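Local atomic coordinates of bifunctional protein PutA (Bdellovibrio bacteriovorus, PDB entry 5UR2), a protein that probably carries out both steps of proline breakdown, flavin-dependent oxidation of L-proline and NAD-dependent oxidation of the resulting glutamate semialdehyde to L-glutamate. Residues K207-D212 and L471-K476; D278-V283 and E335-Y340. One frame throughout, in Å; residues are numbered along the deposited sequence.

In the fold
From the N terminus the chain passes a set of helices and enters the (beta/alpha)8 barrel of the proline dehydrogenase. After its second strand, 194-197, it reaches 207-212, the first half of contact 1, which leads into helix 211-232. Contact 2 is formed and closed further on: helix 279-293, after the fourth strand, meets helix 327-343, which precedes the sixth, closing a loop of 51 residues around strand 298-302. The chain then completes the barrel, and 471-476 returns to 207-212. Contact 1 thus closes a loop of 258 residues with contact 2 nested inside it. Contact 2 joins two barrel helices, contact 1 the barrel to the lead-in to helix 476-491. Their centres lie 25 Å apart.

Contact 1 of 2, residues K207-D212 and L471-K476; sequences KDAAWD and LDFAVK
D208, A209 and W211 receive the turn around F473 and A474 without a direct hydrogen bond. The apolar part is small. A209 CB meets F473 CB at 3.8 Å, and W211 CZ3 rests 3.8 Å from A474 CB; the two alanines, with only a methyl each, let the backbones come close.

The polar link runs through water. One water accepts from F473 N (2.7 Å) and donates to D208 OD2 (3.0 Å), so it satisfies the backbone N-H and passes the link on to the carboxylate. D208 CG, between its own backbone N and carbonyl carbon (chi1 46°), lies beside A474 N and F473 C. The D208 and F473 side chains cross at about a right angle, with OD1 of D208 3.7 Å from F473 CB. Within the type I turn, A474 N reaches D472 OD1 at 3.1 Å from above the carboxylate plane, 55° out of it, making an Asx turn. D208 OD2 and D472 OD1 come to 4.2 Å, a likely repulsion.

W587 of helix 587-611 and M482 of helix 476-491 flank the F473 ring. Separately, W211 NE1 hydrogen-bonds to E251, tying the start of helix 211-232 to helix 246-257.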
loop_
_atom_site.group_PDB
_atom_site.type_symbol
_atom_site.label_atom_id
_atom_site.label_comp_id
_atom_site.label_asym_id
_atom_site.label_seq_id
_atom_site.Cartn_x
_atom_site.Cartn_y
_atom_site.Cartn_z
ATOM N N LYS B 207 -0.416 -28.920 -32.524
ATOM C CA LYS B 207 -0.342 -27.465 -32.504
ATOM C C LYS B 207 -1.570 -26.923 -33.219
ATOM O O LYS B 207 -1.686 -27.038 -34.443
ATOM C CB LYS B 207 0.950 -26.977 -33.163
ATOM C CG LYS B 207 1.085 -25.477 -33.227
ATOM C CD LYS B 207 1.171 -24.833 -31.832
ATOM C CE LYS B 207 1.435 -23.333 -31.985
ATOM N NZ LYS B 207 1.549 -22.621 -30.711
ATOM N N ASP B 208 -2.473 -26.324 -32.453
ATOM C CA ASP B 208 -3.766 -25.921 -32.998
ATOM C C ASP B 208 -3.627 -24.851 -34.070
ATOM O O ASP B 208 -4.374 -24.860 -35.054
ATOM C CB ASP B 208 -4.659 -25.382 -31.876
ATOM C CG ASP B 208 -3.931 -24.403 -30.960
ATOM O OD1 ASP B 208 -2.886 -23.830 -31.363
ATOM O OD2 ASP B 208 -4.434 -24.168 -29.839
ATOM N N ALA B 209 -2.658 -23.942 -33.915
ATOM C CA ALA B 209 -2.465 -22.903 -34.914
ATOM C C ALA B 209 -2.119 -23.513 -36.263
ATOM O O ALA B 209 -2.482 -22.965 -37.312
ATOM C CB ALA B 209 -1.385 -21.917 -34.451
ATOM N N ALA B 210 -1.469 -24.669 -36.254
ATOM C CA ALA B 210 -1.250 -25.454 -37.465
ATOM C C ALA B 210 -2.258 -26.600 -37.521
ATOM O O ALA B 210 -1.909 -27.782 -37.513
ATOM C CB ALA B 210 0.181 -25.968 -37.517
ATOM N N TRP B 211 -3.532 -26.196 -37.561
ATOM C CA TRP B 211 -4.648 -27.123 -37.436
ATOM C C TRP B 211 -4.573 -28.236 -38.471
ATOM O O TRP B 211 -4.616 -29.419 -38.123
ATOM C CB TRP B 211 -5.956 -26.361 -37.579
ATOM C CG TRP B 211 -7.195 -27.162 -37.318
ATOM C CD1 TRP B 211 -7.979 -27.802 -38.248
ATOM C CD2 TRP B 211 -7.821 -27.383 -36.049
ATOM N NE1 TRP B 211 -9.041 -28.402 -37.631
ATOM C CE2 TRP B 211 -8.969 -28.169 -36.282
ATOM C CE3 TRP B 211 -7.517 -26.993 -34.731
ATOM C CZ2 TRP B 211 -9.822 -28.573 -35.251
ATOM C CZ3 TRP B 211 -8.363 -27.394 -33.711
ATOM C CH2 TRP B 211 -9.502 -28.177 -33.975
ATOM N N ASP B 212 -4.494 -27.876 -39.757
ATOM C CA ASP B 212 -4.559 -28.884 -40.814
ATOM C C ASP B 212 -3.373 -29.840 -40.748
ATOM O O ASP B 212 -3.526 -31.049 -40.953
ATOM C CB ASP B 212 -4.606 -28.235 -42.199
ATOM C CG ASP B 212 -5.869 -27.442 -42.446
ATOM O OD1 ASP B 212 -6.871 -27.655 -41.738
ATOM O OD2 ASP B 212 -5.874 -26.646 -43.413
ATOM N N LEU B 471 -5.573 -15.390 -27.355
ATOM C CA LEU B 471 -6.325 -16.002 -28.430
ATOM C C LEU B 471 -6.305 -17.528 -28.314
ATOM O O LEU B 471 -5.331 -18.137 -27.852
ATOM C CB LEU B 471 -5.752 -15.577 -29.780
ATOM C CG LEU B 471 -5.952 -14.147 -30.258
ATOM C CD1 LEU B 471 -5.094 -13.877 -31.495
ATOM C CD2 LEU B 471 -7.431 -13.905 -30.574
ATOM N N ASP B 472 -7.398 -18.143 -28.765
ATOM C CA ASP B 472 -7.517 -19.596 -28.903
ATOM C C ASP B 472 -7.312 -19.929 -30.376
ATOM O O ASP B 472 -8.237 -19.779 -31.186
ATOM C CB ASP B 472 -8.886 -20.069 -28.404
ATOM C CG ASP B 472 -9.060 -21.594 -28.481
ATOM O OD1 ASP B 472 -8.099 -22.316 -28.823
ATOM O OD2 ASP B 472 -10.161 -22.071 -28.164
ATOM N N PHE B 473 -6.107 -20.384 -30.736
ATOM C CA PHE B 473 -5.867 -20.639 -32.154
ATOM C C PHE B 473 -6.506 -21.933 -32.651
ATOM O O PHE B 473 -6.395 -22.245 -33.851
ATOM C CB PHE B 473 -4.365 -20.616 -32.463
ATOM C CG PHE B 473 -3.808 -19.208 -32.615
ATOM C CD1 PHE B 473 -4.270 -18.377 -33.624
ATOM C CD2 PHE B 473 -2.824 -18.728 -31.759
ATOM C CE1 PHE B 473 -3.777 -17.096 -33.770
ATOM C CE2 PHE B 473 -2.324 -17.440 -31.902
ATOM C CZ PHE B 473 -2.796 -16.628 -32.904
ATOM N N ALA B 474 -7.222 -22.656 -31.784
ATOM C CA ALA B 474 -8.093 -23.723 -32.256
ATOM C C ALA B 474 -9.330 -23.178 -32.975
ATOM O O ALA B 474 -10.038 -23.952 -33.644
ATOM C CB ALA B 474 -8.503 -24.623 -31.080
ATOM N N VAL B 475 -9.622 -21.882 -32.839
ATOM C CA VAL B 475 -10.750 -21.268 -33.543
ATOM C C VAL B 475 -10.321 -20.923 -34.970
ATOM O O VAL B 475 -9.431 -20.088 -35.188
ATOM C CB VAL B 475 -11.265 -20.023 -32.803
ATOM C CG1 VAL B 475 -12.436 -19.410 -33.561
ATOM C CG2 VAL B 475 -11.688 -20.370 -31.373
ATOM N N LYS B 476 -10.978 -21.538 -35.949
ATOM C CA LYS B 476 -10.565 -21.365 -37.337
ATOM C C LYS B 476 -10.605 -19.901 -37.765
ATOM O O LYS B 476 -9.737 -19.445 -38.521
ATOM C CB LYS B 476 -11.461 -22.200 -38.245
ATOM C CG LYS B 476 -11.143 -22.069 -39.718
ATOM C CD LYS B 476 -11.990 -23.034 -40.529
ATOM C CE LYS B 476 -11.587 -23.013 -41.982
ATOM N NZ LYS B 476 -12.301 -24.084 -42.699
HETATM O O HOH W 1 -4.420 -21.319 -28.835
#

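Contact 2 of 2, residues D278-V283 and E335-Y340; sequences DSFEDV and ELCAKY
The ring of F280 is gripped on three counts by one helix: L336 lies over its face, while C337 and Y340 lie at its edge. A methyl group, L336 CD2, sits over the centre of the ring, 3.8 Å from the centroid and 8° off the normal, a well-centred CH-pi contact. Leucine suits this place because its branched end puts one methyl over the ring centre while CG comes near the rim, 4.0 Å from F280 CE1. The two side chains cross at about a right angle, and F280 CG, anti to its backbone N, lies under L336 CD2.

At the edge, Y340 CB lies in the ring plane, 3.9 Å from F280 CE1. Beyond it the two rings form an offset edge-to-face pair, the edge of F280 toward the face of Y340, with centroids 5.7 Å apart and planes at 88°. C337 SG takes another part of the edge, 3.9 Å from F280 CD1, a sulfur-aromatic contact.

These residues belong to neighbouring helices of the proline dehydrogenase (beta/alpha)8 barrel, where the helices flank a closed parallel sheet. The short segments run nearly parallel, 6° apart, with their axes 9.9 Å from each other.

One helical turn after F280, V283 divides its two methyls between C337 and Y340. CG2 rests 3.8 Å from C337 SG, and CG1 meets Y340 CD2 as the valine and tyrosine side chains slide past each other in opposite directions. Cysteine is compact enough for its sulfur to touch both F280 and V283 where the helices come close. V283 and S279 also touch I272 of strand 268-273, which connects the helix pair to the barrel strand, and S279 OG hydrogen-bonds to the backbone oxygen of L276.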
loop_
_atom_site.group_PDB
_atom_site.type_symbol
_atom_site.label_atom_id
_atom_site.label_comp_id
_atom_site.label_asym_id
_atom_site.label_seq_id
_atom_site.Cartn_x
_atom_site.Cartn_y
_atom_site.Cartn_z
ATOM N N ASP B 278 -21.586 -27.974 -25.646
ATOM C CA ASP B 278 -21.806 -28.139 -27.079
ATOM C C ASP B 278 -22.011 -29.592 -27.483
ATOM O O ASP B 278 -22.087 -29.895 -28.676
ATOM C CB ASP B 278 -20.662 -27.483 -27.882
ATOM C CG ASP B 278 -19.303 -28.113 -27.636
ATOM O OD1 ASP B 278 -19.228 -29.194 -27.009
ATOM O OD2 ASP B 278 -18.293 -27.508 -28.081
ATOM N N SER B 279 -22.184 -30.482 -26.513
ATOM C CA SER B 279 -22.242 -31.899 -26.826
ATOM C C SER B 279 -23.536 -32.288 -27.550
ATOM O O SER B 279 -23.518 -33.192 -28.401
ATOM C CB SER B 279 -22.043 -32.699 -25.536
ATOM O OG SER B 279 -22.972 -32.297 -24.521
ATOM N N PHE B 280 -24.668 -31.656 -27.236
ATOM C CA PHE B 280 -25.874 -32.021 -27.981
ATOM C C PHE B 280 -25.750 -31.607 -29.444
ATOM O O PHE B 280 -26.183 -32.340 -30.336
ATOM C CB PHE B 280 -27.132 -31.426 -27.334
ATOM C CG PHE B 280 -28.418 -31.802 -28.037
ATOM C CD1 PHE B 280 -28.788 -33.143 -28.176
ATOM C CD2 PHE B 280 -29.294 -30.819 -28.496
ATOM C CE1 PHE B 280 -29.990 -33.501 -28.825
ATOM C CE2 PHE B 280 -30.488 -31.155 -29.121
ATOM C CZ PHE B 280 -30.845 -32.505 -29.292
ATOM N N GLU B 281 -25.143 -30.453 -29.717
ATOM C CA GLU B 281 -24.917 -30.079 -31.111
ATOM C C GLU B 281 -23.985 -31.066 -31.807
ATOM O O GLU B 281 -24.205 -31.407 -32.977
ATOM C CB GLU B 281 -24.380 -28.658 -31.207
ATOM C CG GLU B 281 -25.457 -27.597 -31.005
ATOM C CD GLU B 281 -24.879 -26.222 -30.666
ATOM O OE1 GLU B 281 -24.411 -26.013 -29.523
ATOM O OE2 GLU B 281 -24.899 -25.351 -31.560
ATOM N N ASP B 282 -22.946 -31.545 -31.103
ATOM C CA ASP B 282 -22.059 -32.558 -31.684
ATOM C C ASP B 282 -22.793 -33.872 -31.933
ATOM O O ASP B 282 -22.514 -34.557 -32.920
ATOM C CB ASP B 282 -20.842 -32.820 -30.794
ATOM C CG ASP B 282 -19.844 -31.662 -30.788
ATOM O OD1 ASP B 282 -19.807 -30.861 -31.752
ATOM O OD2 ASP B 282 -19.086 -31.558 -29.801
ATOM N N VAL B 283 -23.696 -34.266 -31.028
ATOM C CA VAL B 283 -24.478 -35.486 -31.241
ATOM C C VAL B 283 -25.309 -35.370 -32.514
ATOM O O VAL B 283 -25.362 -36.290 -33.334
ATOM C CB VAL B 283 -25.370 -35.768 -30.017
ATOM C CG1 VAL B 283 -26.445 -36.811 -30.349
ATOM C CG2 VAL B 283 -24.529 -36.198 -28.810
ATOM N N GLU B 335 -29.451 -37.318 -20.752
ATOM C CA GLU B 335 -30.692 -37.971 -21.146
ATOM C C GLU B 335 -31.201 -37.426 -22.478
ATOM O O GLU B 335 -31.680 -38.190 -23.323
ATOM C CB GLU B 335 -31.725 -37.844 -20.019
ATOM C CG GLU B 335 -31.323 -38.662 -18.788
ATOM C CD GLU B 335 -32.343 -38.683 -17.645
ATOM O OE1 GLU B 335 -33.527 -38.355 -17.846
ATOM O OE2 GLU B 335 -31.937 -39.046 -16.523
ATOM N N LEU B 336 -31.060 -36.120 -22.703
ATOM C CA LEU B 336 -31.458 -35.537 -23.984
ATOM C C LEU B 336 -30.638 -36.131 -25.130
ATOM O O LEU B 336 -31.185 -36.507 -26.173
ATOM C CB LEU B 336 -31.302 -34.010 -23.918
ATOM C CG LEU B 336 -31.561 -33.215 -25.200
ATOM C CD1 LEU B 336 -33.086 -33.139 -25.464
ATOM C CD2 LEU B 336 -30.949 -31.824 -25.157
ATOM N N CYS B 337 -29.311 -36.211 -24.954
ATOM C CA CYS B 337 -28.462 -36.830 -25.967
ATOM C C CYS B 337 -28.819 -38.298 -26.179
ATOM O O CYS B 337 -28.880 -38.776 -27.324
ATOM C CB CYS B 337 -26.989 -36.699 -25.571
ATOM S SG CYS B 337 -26.361 -35.007 -25.691
ATOM N N ALA B 338 -29.046 -39.031 -25.085
ATOM C CA ALA B 338 -29.367 -40.450 -25.192
ATOM C C ALA B 338 -30.649 -40.665 -25.995
ATOM O O ALA B 338 -30.702 -41.520 -26.883
ATOM C CB ALA B 338 -29.462 -41.069 -23.796
ATOM N N LYS B 339 -31.690 -39.878 -25.711
ATOM C CA LYS B 339 -32.937 -40.016 -26.456
ATOM C C LYS B 339 -32.707 -39.784 -27.948
ATOM O O LYS B 339 -33.222 -40.537 -28.787
ATOM C CB LYS B 339 -33.998 -39.053 -25.904
ATOM N N TYR B 340 -31.905 -38.765 -28.295
ATOM C CA TYR B 340 -31.674 -38.446 -29.702
ATOM C C TYR B 340 -30.972 -39.595 -30.427
ATOM O O TYR B 340 -31.398 -40.009 -31.512
ATOM C CB TYR B 340 -30.864 -37.151 -29.829
ATOM C CG TYR B 340 -30.832 -36.612 -31.249
ATOM C CD1 TYR B 340 -31.843 -35.780 -31.719
ATOM C CD2 TYR B 340 -29.806 -36.943 -32.115
ATOM C CE1 TYR B 340 -31.831 -35.294 -33.014
ATOM C CE2 TYR B 340 -29.780 -36.459 -33.414
ATOM C CZ TYR B 340 -30.799 -35.643 -33.862
ATOM O OH TYR B 340 -30.759 -35.160 -35.155
#